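Local coordinates for inulin fructotransferase (Bacillus sp. snu-7, PDB 2INV), which probably releases cyclic difructose (difructose anhydride III) from the ends of inulin chains by intramolecular fructosyl transfer, at residues 70-75 and 119-124; 199-204 and 222-227; 214-219 and 238-243; 347-352 and 373-378. One frame throughout, in Å; residues are numbered along the deposited sequence.

Contact 1. Residues 70-75 and 119-124; sequences HTQVVV and PSAPQA
A single direct backbone hydrogen bond joins residues 70-75 to 119-124. Val73 N donates to Ala124 O over 2.8 Å, fairly straight (165° at the hydrogen), with the donor above the carbonyl plane. A water adds a second, indirect link earlier in both segments, giving one proton to His70 O and the other to Ala121 O.

The apolar contact is carried by Gln72. Its CG lies anti to the backbone N (chi1 168°) and the chain runs on extended, so the aliphatic part passes alongside Ala121, with Gln72 CB 3.5 Å from Ala121 CB. The same methylenes lean on the backbone of Gln123, whose O comes within 3.0 Å of Gln72 CG.

The two glutamine side chains run side by side, their amide planes 50° apart; Gln72 NE2 lies 2.6 Å from Gln123 OE1, but at an angle too poor for a hydrogen bond. The amide NH2 of Gln123 is hydrogen-bonded to Glu165 on the next coil.

Buried Val73 packs on helix 30-48, while Asn39 of that helix bonds the backbone at Gln72 and Val74. Two consecutive coils pair again where a loop leads into strand 73-75, near the helix-capped N-terminal end of a right-handed parallel beta-helix.

Contact 2. Residues 199-204 and 222-227; sequences DNMIAE and GNHMGA. With FRU (beta-D-fructofuranose), chain D.
Strands 201-203 and 224-226 are neighbouring rungs on one face of the right-handed parallel beta-helix, beside the sugar pocket. Their short axes run 9° apart, 4.5 Å at closest approach. His224 N donates to Asn200 O, Ile202 N to His224 O almost exactly along the C=O axis, and Gly226 N to Ile202 O.

At the turn before the strands, Asn200 and Asn223 lie side by side with nearly coplanar amides. Asn223 OD1 is gripped twice, by Asn200 ND2 at 2.8 Å in the carbonyl plane and by Asn200 N from above that plane. Asn223 N in turn bonds Asn247 OD1 one coil on, so the pair belongs to an asparagine ladder like those of pectate lyase-type beta-helices.

Side chains alternate about the strands. Ile202 and Met225 lie alongside each other, Ile202 CB 4.1 Å from Met225 CG, and pack against strand 207-211 across the interior. On the other face selenomethionine Met201 folds back at chi2 and chi3, bringing SE to 3.5 Å from His224 CB and setting CE obliquely to the imidazole; the second subunit packs here.

At the C-terminal end of segment 199-204, Glu204 OE2 accepts a hydrogen bond from fructose O3 at 2.6 Å. Ser91 OG also bonds that oxygen, and Ser93 N holds OE1, fixing the carboxylate. Gly226 CA comes within 4.1 Å of fructose O4.

Contact 3. Residues 214-219 and 238-243; sequences AGQATI and NHEGLL
Backbone pairing between 214-219 and 238-243 comes in two parts, interrupted where Ala217 and Gly241 both adopt positive phi. Before the turn, Gly215 N donates to Asn238 O and Glu240 N to Gly215 O, each donor well above the carbonyl plane. Ala217 N reaches Glu240 O only weakly, bent to 126°. After it, Leu243 N meets Thr218 O at 3.0 Å, nearly along the C=O axis.

A water sits at the turn: it accepts from Thr218 N at 3.0 Å, donates to Glu240 O at 2.9 Å and hydrogen-bonds His239 ND1. Thr218 OG1, beside its own backbone N (chi1 -65°), is satisfied within its segment by giving its proton to Gln216 O.

Two stacked coils of the right-handed parallel beta-helix meet here, and its trimeric assembly supplies a further donor: Asn248 ND2 of the third subunit bonds Gly241 O.

The His239 ring lies flat beneath Gly215, whose CA sits 3.4 Å over the ring centre in a CH-pi contact; Thr218 CB approaches the ring edge. Leu242 CD1 then packs 3.7 Å from Thr218 CB. On the outer face Gln216 and Glu240 run side by side, Gln216 NE2 being 3.8 Å from Glu240 CG. Glu240 OE1 turns away to a salt bridge with Arg264, whereas Gln216 lines a second sugar pocket with Arg134 and Asp193.

Contact 4. Residues 347-352 and 373-378; sequences GAQPTQ and ASQHVV
Thr351 and Gln375 form a parallel bridge where both segments approach a corner, the chain turning at Gln352 and at His376. Gln375 N donates to Pro350 O almost along the C=O axis, and Gln352 N returns the bond to Gln375 O at 2.9 Å, in the carbonyl plane.

Ser374 ties the side chains into this pairing. With OG anti to the backbone N (chi1 160°), its hydroxyl gives a 2.8 Å bond to Pro350 O, which therefore accepts from two donors. The same Ser374 OG takes a nearly straight bond from Gln352 NE2 (173°) and lies in the plane of that amide. Gln352 is bent at chi2 to reach it, and its CB rests 3.3 Å from His376 O. This short polar relay is set among apolar and aromatic groups, since Gln352 also touches Phe334, Tyr336 and Val368.

Past the corner, Val378 CG2 meets Thr351 CG2 at 3.7 Å, the two side chains crossing at about a right angle. Gln349 lays its CG along the backbone at Ala373, 3.4 Å from Ala373 O. Corner stacks on corner here, Gln352 over His376, as consecutive coils do in a right-handed parallel beta-helix, in this case near its C-terminal end.

All four contacts join neighbouring coils of one right-handed beta-helix, and together they sample its length. Contact 1 comes first along the chain, near the N-terminal helix; contact 4 comes last, on the opposite side of the chain's centre, with 46 Å between their centres. Contacts 2 and 3 lie between them and interleave in sequence: 199-204, 214-219, 222-227, 238-243. They thus join adjacent coils at two places, with centres 19 Å apart, and strand 224-226 leads on to strand 232-240. Each of these middle contacts carries a residue of a different sugar pocket and touches another subunit, whereas contacts 1 and 4 touch none.

Contact 1. Residues 70-75 and 119-124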
# COMPACT_ATOMS: atom_id res chain seq x y z
N HIS A 70 -28.64 17.97 -2.82
CA HIS A 70 -28.89 19.40 -2.83
C HIS A 70 -28.52 19.96 -1.45
O HIS A 70 -27.96 21.05 -1.35
CB HIS A 70 -30.36 19.68 -3.16
CG HIS A 70 -30.72 19.53 -4.61
ND1 HIS A 70 -30.56 20.55 -5.53
CD2 HIS A 70 -31.26 18.49 -5.29
CE1 HIS A 70 -30.99 20.14 -6.71
NE2 HIS A 70 -31.42 18.90 -6.59
N THR A 71 -28.81 19.20 -0.39
CA THR A 71 -28.53 19.63 0.99
C THR A 71 -27.23 19.11 1.59
O THR A 71 -27.01 17.90 1.70
CB THR A 71 -29.67 19.22 1.94
OG1 THR A 71 -30.91 19.75 1.46
CG2 THR A 71 -29.41 19.77 3.34
N GLN A 72 -26.38 20.04 2.03
CA GLN A 72 -25.09 19.73 2.64
C GLN A 72 -25.22 18.87 3.89
O GLN A 72 -26.02 19.18 4.78
CB GLN A 72 -24.34 21.02 3.00
CG GLN A 72 -23.12 20.82 3.90
CD GLN A 72 -22.60 22.11 4.49
OE1 GLN A 72 -23.12 22.61 5.50
NE2 GLN A 72 -21.56 22.68 3.86
N VAL A 73 -24.44 17.80 3.96
CA VAL A 73 -24.48 16.90 5.11
C VAL A 73 -23.45 17.29 6.15
O VAL A 73 -22.26 17.38 5.87
CB VAL A 73 -24.19 15.44 4.72
CG1 VAL A 73 -24.19 14.56 5.96
CG2 VAL A 73 -25.23 14.95 3.73
N VAL A 74 -23.93 17.51 7.37
CA VAL A 74 -23.04 17.87 8.46
C VAL A 74 -22.85 16.63 9.32
O VAL A 74 -23.78 16.11 9.92
CB VAL A 74 -23.64 19.02 9.28
CG1 VAL A 74 -22.82 19.27 10.52
CG2 VAL A 74 -23.68 20.28 8.42
N VAL A 75 -21.61 16.15 9.33
CA VAL A 75 -21.26 14.96 10.09
C VAL A 75 -20.62 15.36 11.40
O VAL A 75 -19.51 15.89 11.44
CB VAL A 75 -20.30 14.06 9.29
CG1 VAL A 75 -19.94 12.83 10.11
CG2 VAL A 75 -20.96 13.65 7.98
N PRO A 119 -24.14 27.68 -3.08
CA PRO A 119 -22.99 28.48 -2.64
C PRO A 119 -22.80 28.56 -1.11
O PRO A 119 -21.68 28.43 -0.62
CB PRO A 119 -23.29 29.84 -3.24
CG PRO A 119 -23.86 29.46 -4.57
CD PRO A 119 -24.79 28.28 -4.25
N SER A 120 -23.90 28.75 -0.38
CA SER A 120 -23.87 28.87 1.08
C SER A 120 -23.48 27.60 1.85
O SER A 120 -23.25 27.65 3.06
CB SER A 120 -25.22 29.37 1.57
OG SER A 120 -26.29 28.63 1.03
N ALA A 121 -23.43 26.47 1.15
CA ALA A 121 -23.06 25.19 1.76
C ALA A 121 -22.40 24.34 0.67
O ALA A 121 -22.95 23.35 0.22
CB ALA A 121 -24.30 24.49 2.32
N PRO A 122 -21.20 24.76 0.23
CA PRO A 122 -20.38 24.11 -0.80
C PRO A 122 -20.21 22.60 -0.70
O PRO A 122 -20.49 21.85 -1.64
CB PRO A 122 -19.05 24.82 -0.67
CG PRO A 122 -19.46 26.21 -0.37
CD PRO A 122 -20.58 26.03 0.65
N GLN A 123 -19.72 22.18 0.46
CA GLN A 123 -19.40 20.79 0.75
C GLN A 123 -20.56 19.80 0.83
O GLN A 123 -21.55 20.04 1.52
CB GLN A 123 -18.60 20.75 2.05
CG GLN A 123 -17.57 21.87 2.15
CD GLN A 123 -18.06 23.07 2.94
OE1 GLN A 123 -19.25 23.42 2.91
NE2 GLN A 123 -17.15 23.73 3.65
N ALA A 124 -20.42 18.68 0.12
CA ALA A 124 -21.44 17.64 0.13
C ALA A 124 -21.45 17.12 1.56
O ALA A 124 -22.51 16.93 2.17
CB ALA A 124 -21.08 16.52 -0.84
O HOH W 1 -25.93 23.15 -0.44

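Contact 2. Residues 199-204 and 222-227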
# COMPACT_ATOMS: atom_id res chain seq x y z
N ASP A 199 -5.89 4.06 -1.44
CA ASP A 199 -6.68 3.30 -2.40
C ASP A 199 -7.87 4.09 -2.98
O ASP A 199 -8.97 3.56 -3.11
CB ASP A 199 -7.20 2.02 -1.74
CG ASP A 199 -7.43 0.89 -2.72
OD1 ASP A 199 -6.86 0.94 -3.83
OD2 ASP A 199 -8.18 -0.05 -2.38
N ASN A 200 -7.64 5.36 -3.34
CA ASN A 200 -8.71 6.19 -3.91
C ASN A 200 -8.41 6.66 -5.32
O ASN A 200 -7.26 6.64 -5.77
CB ASN A 200 -8.99 7.43 -3.04
CG ASN A 200 -9.20 7.11 -1.59
OD1 ASN A 200 -10.43 6.74 -1.23
ND2 ASN A 200 -8.27 7.19 -0.78
N MSE A 201 -9.47 7.11 -6.00
CA MSE A 201 -9.38 7.65 -7.35
C MSE A 201 -9.94 9.06 -7.31
O MSE A 201 -11.16 9.26 -7.29
CB MSE A 201 -10.19 6.79 -8.32
CG MSE A 201 -10.36 7.38 -9.71
SE MSE A 201 -8.71 7.72 -10.61
CE MSE A 201 -8.33 5.93 -11.20
N ILE A 202 -9.02 10.03 -7.29
CA ILE A 202 -9.38 11.44 -7.21
C ILE A 202 -8.85 12.14 -8.46
O ILE A 202 -7.67 12.52 -8.51
CB ILE A 202 -8.72 12.08 -6.00
CG1 ILE A 202 -8.76 11.11 -4.82
CG2 ILE A 202 -9.40 13.39 -5.66
CD1 ILE A 202 -7.98 11.56 -3.62
N ALA A 203 -9.70 12.33 -9.46
CA ALA A 203 -9.22 12.98 -10.67
C ALA A 203 -10.23 13.85 -11.37
O ALA A 203 -11.45 13.73 -11.15
CB ALA A 203 -8.69 11.94 -11.63
N GLU A 204 -9.71 14.73 -12.22
CA GLU A 204 -10.54 15.66 -12.96
C GLU A 204 -11.26 16.52 -11.92
O GLU A 204 -12.44 16.84 -12.04
CB GLU A 204 -11.50 14.88 -13.87
CG GLU A 204 -10.70 14.13 -14.96
CD GLU A 204 -11.56 13.41 -15.98
OE1 GLU A 204 -12.80 13.58 -15.96
OE2 GLU A 204 -10.99 12.68 -16.83
N GLY A 222 -1.16 4.58 -2.17
CA GLY A 222 -1.99 3.81 -3.08
C GLY A 222 -3.09 4.55 -3.82
O GLY A 222 -4.04 3.93 -4.30
N ASN A 223 -2.95 5.87 -3.94
CA ASN A 223 -3.97 6.67 -4.62
C ASN A 223 -3.62 7.08 -6.06
O ASN A 223 -2.45 7.17 -6.43
CB ASN A 223 -4.26 7.95 -3.83
CG ASN A 223 -4.63 7.68 -2.39
OD1 ASN A 223 -5.86 7.22 -2.17
ND2 ASN A 223 -3.83 7.87 -1.47
N HIS A 224 -4.67 7.32 -6.85
CA HIS A 224 -4.59 7.75 -8.25
C HIS A 224 -5.05 9.22 -8.27
O HIS A 224 -6.22 9.48 -8.00
CB HIS A 224 -5.59 6.96 -9.11
CG HIS A 224 -5.06 5.67 -9.68
ND1 HIS A 224 -4.06 5.62 -10.62
CD2 HIS A 224 -5.47 4.39 -9.50
CE1 HIS A 224 -3.87 4.37 -11.01
NE2 HIS A 224 -4.71 3.60 -10.34
N MSE A 225 -4.18 10.18 -8.57
CA MSE A 225 -4.64 11.59 -8.57
C MSE A 225 -4.28 12.45 -9.79
O MSE A 225 -3.18 12.37 -10.34
CB MSE A 225 -4.12 12.35 -7.35
CG MSE A 225 -4.60 11.80 -6.01
SE MSE A 225 -3.95 12.91 -4.58
CE MSE A 225 -3.42 11.53 -3.35
N GLY A 226 -5.24 13.30 -10.16
CA GLY A 226 -5.09 14.22 -11.27
C GLY A 226 -5.92 15.45 -10.91
O GLY A 226 -7.14 15.35 -10.76
N ALA A 227 -5.27 16.60 -10.78
CA ALA A 227 -5.96 17.83 -10.39
C ALA A 227 -6.19 18.84 -11.52
O ALA A 227 -6.38 18.47 -12.68
CB ALA A 227 -5.21 18.50 -9.26
C1 FRU D . -8.23 13.86 -19.64
C2 FRU D . -7.19 13.17 -18.67
C3 FRU D . -7.51 13.36 -17.16
C4 FRU D . -6.14 13.47 -16.46
C5 FRU D . -5.28 14.05 -17.55
C6 FRU D . -3.98 13.24 -17.62
O1 FRU D . -8.62 15.18 -19.18
O3 FRU D . -8.47 12.79 -16.31
O4 FRU D . -6.19 14.22 -15.26
O5 FRU D . -6.06 14.02 -18.80
O6 FRU D . -3.05 14.06 -18.21
O HOH W 2 -4.25 1.22 -4.00

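Contact 3. Residues 214-219 and 238-243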
# COMPACT_ATOMS: atom_id res chain seq x y z
N ALA A 214 -2.62 21.89 10.00
CA ALA A 214 -1.44 21.21 10.53
C ALA A 214 -1.76 19.73 10.58
O ALA A 214 -2.93 19.34 10.45
CB ALA A 214 -1.12 21.73 11.92
N GLY A 215 -0.74 18.89 10.77
CA GLY A 215 -1.00 17.47 10.82
C GLY A 215 0.06 16.63 11.50
O GLY A 215 1.19 17.07 11.72
N GLN A 216 -0.33 15.40 11.82
CA GLN A 216 0.56 14.44 12.47
C GLN A 216 0.35 13.03 11.95
O GLN A 216 -0.77 12.62 11.66
CB GLN A 216 0.34 14.44 13.98
CG GLN A 216 0.52 15.78 14.65
CD GLN A 216 1.98 16.12 14.86
OE1 GLN A 216 2.35 17.30 14.99
NE2 GLN A 216 2.82 15.10 14.87
N ALA A 217 1.46 12.30 11.85
CA ALA A 217 1.50 10.92 11.37
C ALA A 217 0.34 10.51 10.48
O ALA A 217 -0.45 9.63 10.81
CB ALA A 217 1.59 9.98 12.56
N THR A 218 0.28 11.15 9.32
CA THR A 218 -0.76 10.88 8.35
C THR A 218 -0.16 10.04 7.23
O THR A 218 1.04 10.11 6.97
CB THR A 218 -1.32 12.20 7.78
OG1 THR A 218 -1.97 12.92 8.84
CG2 THR A 218 -2.31 11.93 6.67
N ILE A 219 -1.00 9.24 6.57
CA ILE A 219 -0.54 8.40 5.47
C ILE A 219 -1.40 8.63 4.25
O ILE A 219 -2.63 8.59 4.33
CB ILE A 219 -0.62 6.89 5.82
CG1 ILE A 219 0.34 6.55 6.96
CG2 ILE A 219 -0.29 6.07 4.58
CD1 ILE A 219 0.23 5.12 7.42
N ASN A 238 2.01 22.42 7.30
CA ASN A 238 2.59 22.25 8.63
C ASN A 238 2.34 20.84 9.16
O ASN A 238 1.85 20.66 10.27
CB ASN A 238 2.00 23.30 9.57
CG ASN A 238 2.00 24.68 8.95
OD1 ASN A 238 3.04 25.19 8.54
ND2 ASN A 238 0.82 25.29 8.87
N HIS A 239 2.67 19.86 8.33
CA HIS A 239 2.52 18.46 8.67
C HIS A 239 3.84 17.92 9.15
O HIS A 239 4.91 18.38 8.74
CB HIS A 239 2.05 17.63 7.48
CG HIS A 239 0.58 17.37 7.47
ND1 HIS A 239 0.04 16.12 7.68
CD2 HIS A 239 -0.47 18.20 7.27
CE1 HIS A 239 -1.28 16.19 7.61
NE2 HIS A 239 -1.61 17.44 7.36
N GLU A 240 3.75 16.93 10.02
CA GLU A 240 4.91 16.29 10.60
C GLU A 240 4.61 14.81 10.54
O GLU A 240 3.50 14.39 10.86
CB GLU A 240 5.06 16.77 12.03
CG GLU A 240 5.93 15.91 12.93
CD GLU A 240 7.34 16.43 13.07
OE1 GLU A 240 7.56 17.64 12.82
OE2 GLU A 240 8.23 15.64 13.45
N GLY A 241 5.58 14.02 10.09
CA GLY A 241 5.38 12.58 10.00
C GLY A 241 4.51 12.12 8.83
O GLY A 241 4.02 10.99 8.83
N LEU A 242 4.33 12.98 7.83
CA LEU A 242 3.52 12.61 6.67
C LEU A 242 4.27 11.61 5.80
O LEU A 242 5.44 11.81 5.48
CB LEU A 242 3.17 13.84 5.84
CG LEU A 242 2.28 13.66 4.60
CD1 LEU A 242 0.96 13.00 4.98
CD2 LEU A 242 2.02 15.01 3.95
N LEU A 243 3.59 10.53 5.44
CA LEU A 243 4.16 9.49 4.59
C LEU A 243 3.34 9.51 3.32
O LEU A 243 2.12 9.36 3.35
CB LEU A 243 4.03 8.12 5.25
CG LEU A 243 5.23 7.17 5.25
CD1 LEU A 243 4.73 5.76 5.50
CD2 LEU A 243 5.97 7.24 3.93
O HOH W 3 1.43 13.91 8.95

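Contact 4. Residues 347-352 and 373-378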
# COMPACT_ATOMS: atom_id res chain seq x y z
N GLY A 347 15.67 30.07 -24.64
CA GLY A 347 17.10 29.91 -24.53
C GLY A 347 17.51 29.25 -23.24
O GLY A 347 18.60 28.70 -23.13
N ALA A 348 16.63 29.26 -22.24
CA ALA A 348 17.04 28.68 -20.97
C ALA A 348 17.04 27.16 -20.88
O ALA A 348 16.27 26.43 -21.54
CB ALA A 348 16.22 29.24 -19.83
N GLN A 349 17.96 26.69 -20.04
CA GLN A 349 18.13 25.28 -19.75
C GLN A 349 17.20 24.94 -18.61
O GLN A 349 17.20 25.61 -17.57
CB GLN A 349 19.57 24.99 -19.34
CG GLN A 349 20.54 24.76 -20.49
CD GLN A 349 21.81 24.08 -20.04
OE1 GLN A 349 21.77 23.14 -19.24
NE2 GLN A 349 22.95 24.54 -20.55
N PRO A 350 16.37 23.92 -18.80
CA PRO A 350 15.42 23.45 -17.79
C PRO A 350 16.17 23.01 -16.53
O PRO A 350 17.24 22.40 -16.60
CB PRO A 350 14.73 22.29 -18.50
CG PRO A 350 14.59 22.84 -19.88
CD PRO A 350 15.93 23.51 -20.15
N THR A 351 15.59 23.32 -15.37
CA THR A 351 16.20 22.94 -14.10
C THR A 351 15.44 21.76 -13.50
O THR A 351 14.25 21.86 -13.24
CB THR A 351 16.16 24.10 -13.07
OG1 THR A 351 16.94 25.20 -13.55
CG2 THR A 351 16.70 23.64 -11.72
N GLN A 352 16.13 20.64 -13.32
CA GLN A 352 15.48 19.48 -12.74
C GLN A 352 15.27 19.70 -11.26
O GLN A 352 14.14 19.63 -10.75
CB GLN A 352 16.31 18.21 -12.96
CG GLN A 352 16.45 17.77 -14.43
CD GLN A 352 15.14 17.79 -15.19
OE1 GLN A 352 14.12 17.23 -14.75
NE2 GLN A 352 15.16 18.44 -16.36
N ALA A 373 19.61 20.22 -23.23
CA ALA A 373 20.65 20.48 -22.26
C ALA A 373 19.87 20.96 -21.05
O ALA A 373 19.01 21.83 -21.17
CB ALA A 373 21.59 21.57 -22.76
N SER A 374 20.15 20.38 -19.89
CA SER A 374 19.43 20.74 -18.68
C SER A 374 20.33 20.80 -17.46
O SER A 374 21.33 20.07 -17.39
CB SER A 374 18.31 19.73 -18.44
OG SER A 374 17.87 19.75 -17.09
N GLN A 375 20.01 21.68 -16.52
CA GLN A 375 20.80 21.76 -15.30
C GLN A 375 20.09 20.83 -14.33
O GLN A 375 18.97 21.13 -13.88
CB GLN A 375 20.86 23.19 -14.75
CG GLN A 375 21.83 24.13 -15.49
CD GLN A 375 23.21 23.53 -15.69
OE1 GLN A 375 23.54 23.07 -16.79
NE2 GLN A 375 24.03 23.54 -14.64
N HIS A 376 20.72 19.70 -14.06
CA HIS A 376 20.17 18.69 -13.17
C HIS A 376 19.91 19.25 -11.78
O HIS A 376 18.91 18.92 -11.14
CB HIS A 376 21.13 17.51 -13.07
CG HIS A 376 21.35 16.80 -14.36
ND1 HIS A 376 21.96 15.56 -14.43
CD2 HIS A 376 21.05 17.14 -15.63
CE1 HIS A 376 22.02 15.18 -15.69
NE2 HIS A 376 21.47 16.12 -16.44
N VAL A 377 20.83 20.07 -11.32
CA VAL A 377 20.69 20.65 -10.00
C VAL A 377 21.19 22.08 -10.00
O VAL A 377 22.24 22.39 -10.55
CB VAL A 377 21.47 19.84 -8.95
CG1 VAL A 377 21.20 20.40 -7.56
CG2 VAL A 377 21.08 18.38 -9.02
N VAL A 378 20.41 22.95 -9.38
CA VAL A 378 20.79 24.35 -9.27
C VAL A 378 20.64 24.74 -7.82
O VAL A 378 19.60 24.55 -7.20
CB VAL A 378 19.89 25.27 -10.11
CG1 VAL A 378 20.21 26.73 -9.82
CG2 VAL A 378 20.09 24.99 -11.59